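Local coordinates for protein DNA polymerase III, beta subunit (Eubacterium rectale, PDB 3T0P) that probably forms a ring-shaped homodimeric sliding clamp around DNA that tethers DNA polymerases to their template and makes them processive, at residues B[74-88]-B[98-110]. Numbering follows the deposited sequence.
Sequences IFSEIVRKLPDNDVT and VISCEKAKFNIIG
Thr88 and Ser100 form an antiparallel hydrogen-bonded pair, Thr88 N to Ser100 O and Ser100 N to Thr88 O both 2.8 Å, while helix 74-81 runs antiparallel to strand 104-109 with the two axes 10.9 Å apart. Ile78 packs over one face of the Phe106 ring: its CG1 sits 4.2 Å from the ring centroid, 12° off the normal, a CH-pi contact. Leu82 meets the same ring at its edge, CD2 to Phe106 CE2 3.9 Å. Cutting Phe106 back to an alanine is likely to open a gap under Ile78 and take the ring edge from Leu82. Ile99, on strand 98-101, touches Ile78 too, and its CG2 meets Val87 CG1 and Leu82 CD1, both on the same side of it. With CG1 anti to its carbonyl carbon (chi1 -54°), it reaches along to the Phe75 ring edge, CD1 to Phe75 CD1 3.8 Å. Cys101 turns SG anti to its backbone N, 3.4 Å from Pro83 O and 3.7 Å from Pro83 CD. Asn85, ahead of strand 86-88, donates through ND2 to OE2 of Glu102 (3.2 Å) in the type II' turn from Cys101 to Ala104, on the anti side and 30° out of the carboxylate plane; the two flat groups stand nearly perpendicular. Pro83 CB packs on that carboxylate, and a water bridges Asp86 O and Glu102 N. Helix 8-18 adjoins Phe75, Val79 and Val87, strand 3-7 flanks strand 86-91, and strand 104-109 continues the sheet into the second subunit, whose Leu273 packs on Ile78 and Met303 on Phe106.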
ATOM      1  N   ILE B  74      -3.636 -15.880 -14.190  1.00 53.15           N
ATOM      2  CA  ILE B  74      -2.561 -16.120 -15.152  1.00 52.51           C
ATOM      3  C   ILE B  74      -2.731 -15.236 -16.403  1.00 53.60           C
ATOM      4  O   ILE B  74      -1.769 -14.604 -16.812  1.00 52.26           O
ATOM      5  CB  ILE B  74      -2.425 -17.627 -15.521  1.00 56.68           C
ATOM      6  CG1 ILE B  74      -2.225 -18.514 -14.259  1.00 58.64           C
ATOM      7  CG2 ILE B  74      -1.307 -17.871 -16.547  1.00 56.82           C
ATOM      8  CD1 ILE B  74      -1.137 -18.024 -13.144  1.00 68.81           C
ATOM      9  N   PHE B  75      -3.939 -15.169 -16.978  1.00 48.54           N
ATOM     10  CA  PHE B  75      -4.182 -14.392 -18.183  1.00 47.38           C
ATOM     11  C   PHE B  75      -3.932 -12.891 -17.952  1.00 48.78           C
ATOM     12  O   PHE B  75      -3.267 -12.278 -18.770  1.00 46.97           O
ATOM     13  CB  PHE B  75      -5.587 -14.654 -18.726  1.00 49.46           C
ATOM     14  CG  PHE B  75      -5.946 -13.895 -19.971  1.00 50.53           C
ATOM     15  CD1 PHE B  75      -5.143 -13.965 -21.102  1.00 54.62           C
ATOM     16  CD2 PHE B  75      -7.131 -13.188 -20.048  1.00 53.31           C
ATOM     17  CE1 PHE B  75      -5.495 -13.287 -22.272  1.00 56.65           C
ATOM     18  CE2 PHE B  75      -7.491 -12.524 -21.218  1.00 57.13           C
ATOM     19  CZ  PHE B  75      -6.658 -12.551 -22.314  1.00 56.09           C
ATOM     20  N   SER B  76      -4.407 -12.319 -16.842  1.00 46.48           N
ATOM     21  CA  SER B  76      -4.164 -10.908 -16.561  1.00 46.44           C
ATOM     22  C   SER B  76      -2.667 -10.629 -16.341  1.00 51.19           C
ATOM     23  O   SER B  76      -2.158  -9.639 -16.859  1.00 51.52           O
ATOM     24  CB  SER B  76      -4.973 -10.433 -15.354  1.00 49.88           C
ATOM     25  OG  SER B  76      -4.760 -11.275 -14.240  1.00 67.95           O
ATOM     26  N   GLU B  77      -1.965 -11.494 -15.600  1.00 47.83           N
ATOM     27  CA  GLU B  77      -0.535 -11.306 -15.336  1.00 47.83           C
ATOM     28  C   GLU B  77       0.250 -11.416 -16.651  1.00 47.83           C
ATOM     29  O   GLU B  77       1.163 -10.631 -16.871  1.00 45.32           O
ATOM     30  CB  GLU B  77      -0.033 -12.303 -14.290  1.00 50.58           C
ATOM     31  CG  GLU B  77       1.161 -11.800 -13.508  1.00 70.67           C
ATOM     32  CD  GLU B  77       1.326 -12.367 -12.109  1.00106.78           C
ATOM     33  OE1 GLU B  77       0.307 -12.458 -11.383  1.00122.18           O
ATOM     34  OE2 GLU B  77       2.481 -12.654 -11.715  1.00 90.38           O
ATOM     35  N   ILE B  78      -0.173 -12.313 -17.571  1.00 44.67           N
ATOM     36  CA  ILE B  78       0.480 -12.448 -18.878  1.00 44.30           C
ATOM     37  C   ILE B  78       0.319 -11.134 -19.646  1.00 49.63           C
ATOM     38  O   ILE B  78       1.320 -10.555 -20.041  1.00 49.42           O
ATOM     39  CB  ILE B  78      -0.026 -13.665 -19.697  1.00 46.46           C
ATOM     40  CG1 ILE B  78       0.437 -14.988 -19.063  1.00 46.35           C
ATOM     41  CG2 ILE B  78       0.409 -13.586 -21.174  1.00 48.12           C
ATOM     42  CD1 ILE B  78      -0.095 -16.269 -19.716  1.00 40.51           C
ATOM     43  N   VAL B  79      -0.927 -10.639 -19.775  1.00 45.90           N
ATOM     44  CA  VAL B  79      -1.291  -9.456 -20.553  1.00 45.69           C
ATOM     45  C   VAL B  79      -0.584  -8.227 -20.007  1.00 48.20           C
ATOM     46  O   VAL B  79      -0.025  -7.454 -20.780  1.00 48.36           O
ATOM     47  CB  VAL B  79      -2.836  -9.292 -20.637  1.00 50.06           C
ATOM     48  CG1 VAL B  79      -3.224  -7.934 -21.210  1.00 50.19           C
ATOM     49  CG2 VAL B  79      -3.447 -10.412 -21.474  1.00 50.01           C
ATOM     50  N   ARG B  80      -0.551  -8.089 -18.672  0.50 44.06           N
ATOM     51  CA  ARG B  80       0.075  -6.980 -17.943  0.50 43.67           C
ATOM     52  C   ARG B  80       1.610  -6.932 -18.102  0.50 48.59           C
ATOM     53  O   ARG B  80       2.196  -5.852 -17.970  0.50 49.19           O
ATOM     54  CB  ARG B  80      -0.268  -7.090 -16.452  0.50 42.07           C
ATOM     55  CG  ARG B  80      -0.210  -5.776 -15.692  0.50 45.31           C
ATOM     56  CD  ARG B  80      -0.811  -5.907 -14.311  0.50 37.79           C
ATOM     57  NE  ARG B  80      -2.245  -6.212 -14.354  0.50 30.86           N
ATOM     58  CZ  ARG B  80      -2.781  -7.314 -13.842  0.50 50.25           C
ATOM     59  NH1 ARG B  80      -2.011  -8.217 -13.239  0.50 30.66           N
ATOM     60  NH2 ARG B  80      -4.089  -7.512 -13.909  0.50 45.27           N
ATOM     61  N   LYS B  81       2.256  -8.094 -18.312  1.00 43.65           N
ATOM     62  CA  LYS B  81       3.706  -8.197 -18.464  1.00 44.00           C
ATOM     63  C   LYS B  81       4.188  -8.357 -19.915  1.00 47.30           C
ATOM     64  O   LYS B  81       5.387  -8.279 -20.148  1.00 45.40           O
ATOM     65  CB  LYS B  81       4.242  -9.324 -17.575  1.00 46.86           C
ATOM     66  CG  LYS B  81       4.103  -8.960 -16.099  1.00 43.97           C
ATOM     67  CD  LYS B  81       4.887  -9.886 -15.210  1.00 58.62           C
ATOM     68  CE  LYS B  81       4.888  -9.441 -13.768  1.00 63.16           C
ATOM     69  NZ  LYS B  81       5.340 -10.552 -12.895  1.00 78.20           N
ATOM     70  N   LEU B  82       3.275  -8.477 -20.891  1.00 43.64           N
ATOM     71  CA  LEU B  82       3.687  -8.562 -22.284  1.00 43.69           C
ATOM     72  C   LEU B  82       4.178  -7.211 -22.791  1.00 45.67           C
ATOM     73  O   LEU B  82       3.801  -6.183 -22.225  1.00 41.23           O
ATOM     74  CB  LEU B  82       2.538  -9.060 -23.188  1.00 43.49           C
ATOM     75  CG  LEU B  82       2.282 -10.561 -23.196  1.00 47.42           C
ATOM     76  CD1 LEU B  82       1.083 -10.894 -24.052  1.00 45.98           C
ATOM     77  CD2 LEU B  82       3.498 -11.354 -23.611  1.00 48.76           C
ATOM     78  N   PRO B  83       5.031  -7.187 -23.843  1.00 44.19           N
ATOM     79  CA  PRO B  83       5.436  -5.885 -24.424  1.00 43.85           C
ATOM     80  C   PRO B  83       4.214  -5.125 -24.981  1.00 48.80           C
ATOM     81  O   PRO B  83       3.148  -5.724 -25.208  1.00 46.93           O
ATOM     82  CB  PRO B  83       6.396  -6.282 -25.568  1.00 45.85           C
ATOM     83  CG  PRO B  83       6.687  -7.724 -25.402  1.00 50.57           C
ATOM     84  CD  PRO B  83       5.592  -8.330 -24.604  1.00 46.26           C
ATOM     85  N   ASP B  84       4.366  -3.814 -25.222  1.00 47.80           N
ATOM     86  CA  ASP B  84       3.280  -2.958 -25.711  1.00 48.27           C
ATOM     87  C   ASP B  84       3.190  -3.035 -27.213  1.00 57.10           C
ATOM     88  O   ASP B  84       3.612  -2.127 -27.917  1.00 62.54           O
ATOM     89  CB  ASP B  84       3.493  -1.514 -25.237  1.00 50.21           C
ATOM     90  CG  ASP B  84       3.332  -1.342 -23.734  1.00 61.74           C
ATOM     91  OD1 ASP B  84       2.994  -2.337 -23.045  1.00 61.88           O
ATOM     92  OD2 ASP B  84       3.477  -0.217 -23.256  1.00 70.54           O
ATOM     93  N   ASN B  85       2.718  -4.162 -27.699  1.00 50.03           N
ATOM     94  CA  ASN B  85       2.595  -4.472 -29.109  1.00 49.44           C
ATOM     95  C   ASN B  85       1.335  -5.289 -29.301  1.00 50.06           C
ATOM     96  O   ASN B  85       0.543  -5.380 -28.368  1.00 50.37           O
ATOM     97  CB  ASN B  85       3.826  -5.215 -29.583  1.00 51.31           C
ATOM     98  CG  ASN B  85       4.153  -4.970 -31.048  1.00 85.73           C
ATOM     99  OD1 ASN B  85       3.284  -5.028 -31.942  1.00 72.64           O
ATOM    100  ND2 ASN B  85       5.421  -4.702 -31.329  1.00 80.82           N
ATOM    101  N   ASP B  86       1.105  -5.838 -30.487  1.00 44.82           N
ATOM    102  CA  ASP B  86      -0.089  -6.641 -30.727  1.00 44.76           C
ATOM    103  C   ASP B  86       0.070  -7.999 -30.117  1.00 48.11           C
ATOM    104  O   ASP B  86       1.132  -8.613 -30.198  1.00 48.11           O
ATOM    105  CB  ASP B  86      -0.382  -6.765 -32.211  1.00 47.63           C
ATOM    106  CG  ASP B  86      -0.841  -5.471 -32.833  1.00 58.62           C
ATOM    107  OD1 ASP B  86      -1.321  -4.573 -32.076  1.00 56.09           O
ATOM    108  OD2 ASP B  86      -0.750  -5.355 -34.063  1.00 66.16           O
ATOM    109  N   VAL B  87      -0.973  -8.440 -29.465  1.00 43.31           N
ATOM    110  CA  VAL B  87      -1.002  -9.724 -28.794  1.00 42.73           C
ATOM    111  C   VAL B  87      -1.837 -10.676 -29.636  1.00 45.88           C
ATOM    112  O   VAL B  87      -2.975 -10.353 -29.979  1.00 45.40           O
ATOM    113  CB  VAL B  87      -1.561  -9.579 -27.356  1.00 45.51           C
ATOM    114  CG1 VAL B  87      -1.681 -10.937 -26.675  1.00 45.34           C
ATOM    115  CG2 VAL B  87      -0.693  -8.632 -26.525  1.00 44.83           C
ATOM    116  N   THR B  88      -1.284 -11.848 -29.943  1.00 40.93           N
ATOM    117  CA  THR B  88      -2.034 -12.877 -30.634  1.00 42.50           C
ATOM    118  C   THR B  88      -2.414 -13.937 -29.604  1.00 46.60           C
ATOM    119  O   THR B  88      -1.589 -14.360 -28.781  1.00 44.48           O
ATOM    120  CB  THR B  88      -1.231 -13.449 -31.824  1.00 51.44           C
ATOM    121  OG1 THR B  88      -0.923 -12.360 -32.692  1.00 53.78           O
ATOM    122  CG2 THR B  88      -2.006 -14.515 -32.603  1.00 49.76           C
ATOM    123  N   VAL B  98      -1.918 -20.455 -26.949  1.00 52.36           N
ATOM    124  CA  VAL B  98      -0.673 -19.732 -27.202  1.00 50.66           C
ATOM    125  C   VAL B  98      -0.988 -18.244 -27.220  1.00 52.54           C
ATOM    126  O   VAL B  98      -1.873 -17.794 -27.952  1.00 52.83           O
ATOM    127  CB  VAL B  98       0.060 -20.155 -28.498  1.00 54.89           C
ATOM    128  CG1 VAL B  98       1.495 -19.645 -28.476  1.00 53.78           C
ATOM    129  CG2 VAL B  98       0.023 -21.668 -28.685  1.00 55.80           C
ATOM    130  N   ILE B  99      -0.294 -17.498 -26.383  1.00 46.42           N
ATOM    131  CA  ILE B  99      -0.398 -16.049 -26.292  1.00 44.12           C
ATOM    132  C   ILE B  99       0.966 -15.548 -26.719  1.00 47.40           C
ATOM    133  O   ILE B  99       1.973 -15.911 -26.096  1.00 48.42           O
ATOM    134  CB  ILE B  99      -0.822 -15.558 -24.882  1.00 45.55           C
ATOM    135  CG1 ILE B  99      -2.143 -16.238 -24.420  1.00 46.52           C
ATOM    136  CG2 ILE B  99      -0.942 -14.042 -24.892  1.00 43.24           C
ATOM    137  CD1 ILE B  99      -2.557 -15.992 -22.932  1.00 55.07           C
ATOM    138  N   SER B 100       1.013 -14.785 -27.813  1.00 42.07           N
ATOM    139  CA  SER B 100       2.293 -14.343 -28.352  1.00 42.81           C
ATOM    140  C   SER B 100       2.304 -12.840 -28.620  1.00 46.69           C
ATOM    141  O   SER B 100       1.272 -12.239 -28.887  1.00 45.01           O
ATOM    142  CB  SER B 100       2.675 -15.148 -29.595  1.00 43.93           C
ATOM    143  OG  SER B 100       1.913 -14.760 -30.715  1.00 53.22           O
ATOM    144  N   CYS B 101       3.466 -12.230 -28.443  1.00 44.66           N
ATOM    145  CA  CYS B 101       3.649 -10.790 -28.590  1.00 45.78           C
ATOM    146  C   CYS B 101       5.111 -10.538 -28.826  1.00 51.86           C
ATOM    147  O   CYS B 101       5.913 -10.933 -27.992  1.00 52.24           O
ATOM    148  CB  CYS B 101       3.157 -10.061 -27.336  1.00 45.80           C
ATOM    149  SG  CYS B 101       3.254  -8.265 -27.448  1.00 49.60           S
ATOM    150  N   GLU B 102       5.459  -9.861 -29.938  1.00 50.20           N
ATOM    151  CA  GLU B 102       6.831  -9.554 -30.351  1.00 50.55           C
ATOM    152  C   GLU B 102       7.576 -10.884 -30.471  1.00 52.99           C
ATOM    153  O   GLU B 102       7.096 -11.753 -31.199  1.00 52.46           O
ATOM    154  CB  GLU B 102       7.547  -8.548 -29.407  1.00 51.78           C
ATOM    155  CG  GLU B 102       6.940  -7.149 -29.446  1.00 65.11           C
ATOM    156  CD  GLU B 102       7.647  -6.017 -28.715  1.00 89.57           C
ATOM    157  OE1 GLU B 102       8.768  -6.232 -28.192  1.00 84.22           O
ATOM    158  OE2 GLU B 102       7.054  -4.913 -28.643  1.00 80.05           O
ATOM    159  N   LYS B 103       8.644 -11.094 -29.677  1.00 47.39           N
ATOM    160  CA  LYS B 103       9.413 -12.344 -29.718  1.00 47.46           C
ATOM    161  C   LYS B 103       9.140 -13.253 -28.490  1.00 50.54           C
ATOM    162  O   LYS B 103       9.905 -14.183 -28.227  1.00 51.78           O
ATOM    163  CB  LYS B 103      10.916 -12.043 -29.814  1.00 49.29           C
ATOM    164  CG  LYS B 103      11.361 -11.432 -31.135  1.00 59.12           C
ATOM    165  CD  LYS B 103      12.881 -11.461 -31.232  1.00 72.95           C
ATOM    166  CE  LYS B 103      13.444 -10.358 -32.087  1.00 88.75           C
ATOM    167  NZ  LYS B 103      14.371  -9.493 -31.313  1.00101.64           N
ATOM    168  N   ALA B 104       8.074 -12.967 -27.742  1.00 45.06           N
ATOM    169  CA  ALA B 104       7.695 -13.714 -26.551  1.00 43.55           C
ATOM    170  C   ALA B 104       6.459 -14.563 -26.815  1.00 49.01           C
ATOM    171  O   ALA B 104       5.559 -14.169 -27.570  1.00 51.03           O
ATOM    172  CB  ALA B 104       7.456 -12.755 -25.402  1.00 42.73           C
ATOM    173  N   LYS B 105       6.417 -15.737 -26.188  1.00 43.84           N
ATOM    174  CA  LYS B 105       5.367 -16.714 -26.396  1.00 43.55           C
ATOM    175  C   LYS B 105       5.057 -17.466 -25.099  1.00 45.50           C
ATOM    176  O   LYS B 105       5.976 -17.917 -24.420  1.00 44.60           O
ATOM    177  CB  LYS B 105       5.872 -17.681 -27.494  1.00 47.57           C
ATOM    178  CG  LYS B 105       4.858 -18.609 -28.099  1.00 59.77           C
ATOM    179  CD  LYS B 105       5.504 -19.403 -29.232  1.00 75.18           C
ATOM    180  CE  LYS B 105       5.635 -20.890 -28.959  1.00 91.45           C
ATOM    181  NZ  LYS B 105       6.740 -21.200 -28.010  1.00 95.99           N
ATOM    182  N   PHE B 106       3.764 -17.574 -24.748  1.00 41.79           N
ATOM    183  CA  PHE B 106       3.294 -18.307 -23.573  1.00 41.65           C
ATOM    184  C   PHE B 106       2.421 -19.453 -23.995  1.00 47.44           C
ATOM    185  O   PHE B 106       1.524 -19.256 -24.812  1.00 47.56           O
ATOM    186  CB  PHE B 106       2.490 -17.407 -22.620  1.00 42.54           C
ATOM    187  CG  PHE B 106       3.336 -16.507 -21.767  1.00 43.99           C
ATOM    188  CD1 PHE B 106       3.837 -16.949 -20.549  1.00 45.55           C
ATOM    189  CD2 PHE B 106       3.667 -15.225 -22.198  1.00 46.19           C
ATOM    190  CE1 PHE B 106       4.638 -16.127 -19.776  1.00 47.52           C
ATOM    191  CE2 PHE B 106       4.468 -14.398 -21.423  1.00 48.45           C
ATOM    192  CZ  PHE B 106       4.927 -14.842 -20.202  1.00 47.48           C
ATOM    193  N   ASN B 107       2.656 -20.651 -23.448  1.00 46.26           N
ATOM    194  CA  ASN B 107       1.775 -21.795 -23.704  1.00 47.52           C
ATOM    195  C   ASN B 107       1.077 -22.113 -22.405  1.00 54.39           C
ATOM    196  O   ASN B 107       1.744 -22.312 -21.380  1.00 53.66           O
ATOM    197  CB  ASN B 107       2.524 -22.998 -24.262  1.00 53.40           C
ATOM    198  CG  ASN B 107       3.233 -22.701 -25.555  1.00 73.94           C
ATOM    199  OD1 ASN B 107       2.666 -22.831 -26.639  1.00 72.26           O
ATOM    200  ND2 ASN B 107       4.470 -22.231 -25.463  1.00 68.71           N
ATOM    201  N   ILE B 108      -0.269 -22.007 -22.404  1.00 51.90           N
ATOM    202  CA  ILE B 108      -1.095 -22.309 -21.237  1.00 51.69           C
ATOM    203  C   ILE B 108      -2.241 -23.213 -21.700  1.00 56.61           C
ATOM    204  O   ILE B 108      -2.359 -23.489 -22.891  1.00 55.53           O
ATOM    205  CB  ILE B 108      -1.588 -21.047 -20.448  1.00 53.51           C
ATOM    206  CG1 ILE B 108      -2.433 -20.090 -21.334  1.00 52.98           C
ATOM    207  CG2 ILE B 108      -0.416 -20.336 -19.730  1.00 52.77           C
ATOM    208  CD1 ILE B 108      -3.091 -18.967 -20.602  1.00 57.25           C
ATOM    209  N   ILE B 109      -3.046 -23.700 -20.754  1.00 55.21           N
ATOM    210  CA  ILE B 109      -4.181 -24.561 -21.048  0.50 56.13           C
ATOM    211  C   ILE B 109      -5.453 -23.836 -20.599  1.00 59.89           C
ATOM    212  O   ILE B 109      -5.525 -23.348 -19.468  1.00 57.05           O
ATOM    213  CB  ILE B 109      -4.037 -25.991 -20.434  0.50 60.63           C
ATOM    214  CG1 ILE B 109      -3.620 -25.966 -18.939  0.50 60.77           C
ATOM    215  CG2 ILE B 109      -3.071 -26.858 -21.260  0.50 61.89           C
ATOM    216  N   GLY B 110      -6.410 -23.733 -21.505  1.00 59.52           N
ATOM    217  CA  GLY B 110      -7.689 -23.106 -21.226  1.00 60.08           C
ATOM    218  C   GLY B 110      -8.736 -24.150 -20.910  1.00 66.58           C
ATOM    219  O   GLY B 110      -8.426 -25.334 -20.742  1.00 67.09           O
TER
HETATM  220  O   HOH W   1       3.464  -8.645 -31.574  1.00 50.69           O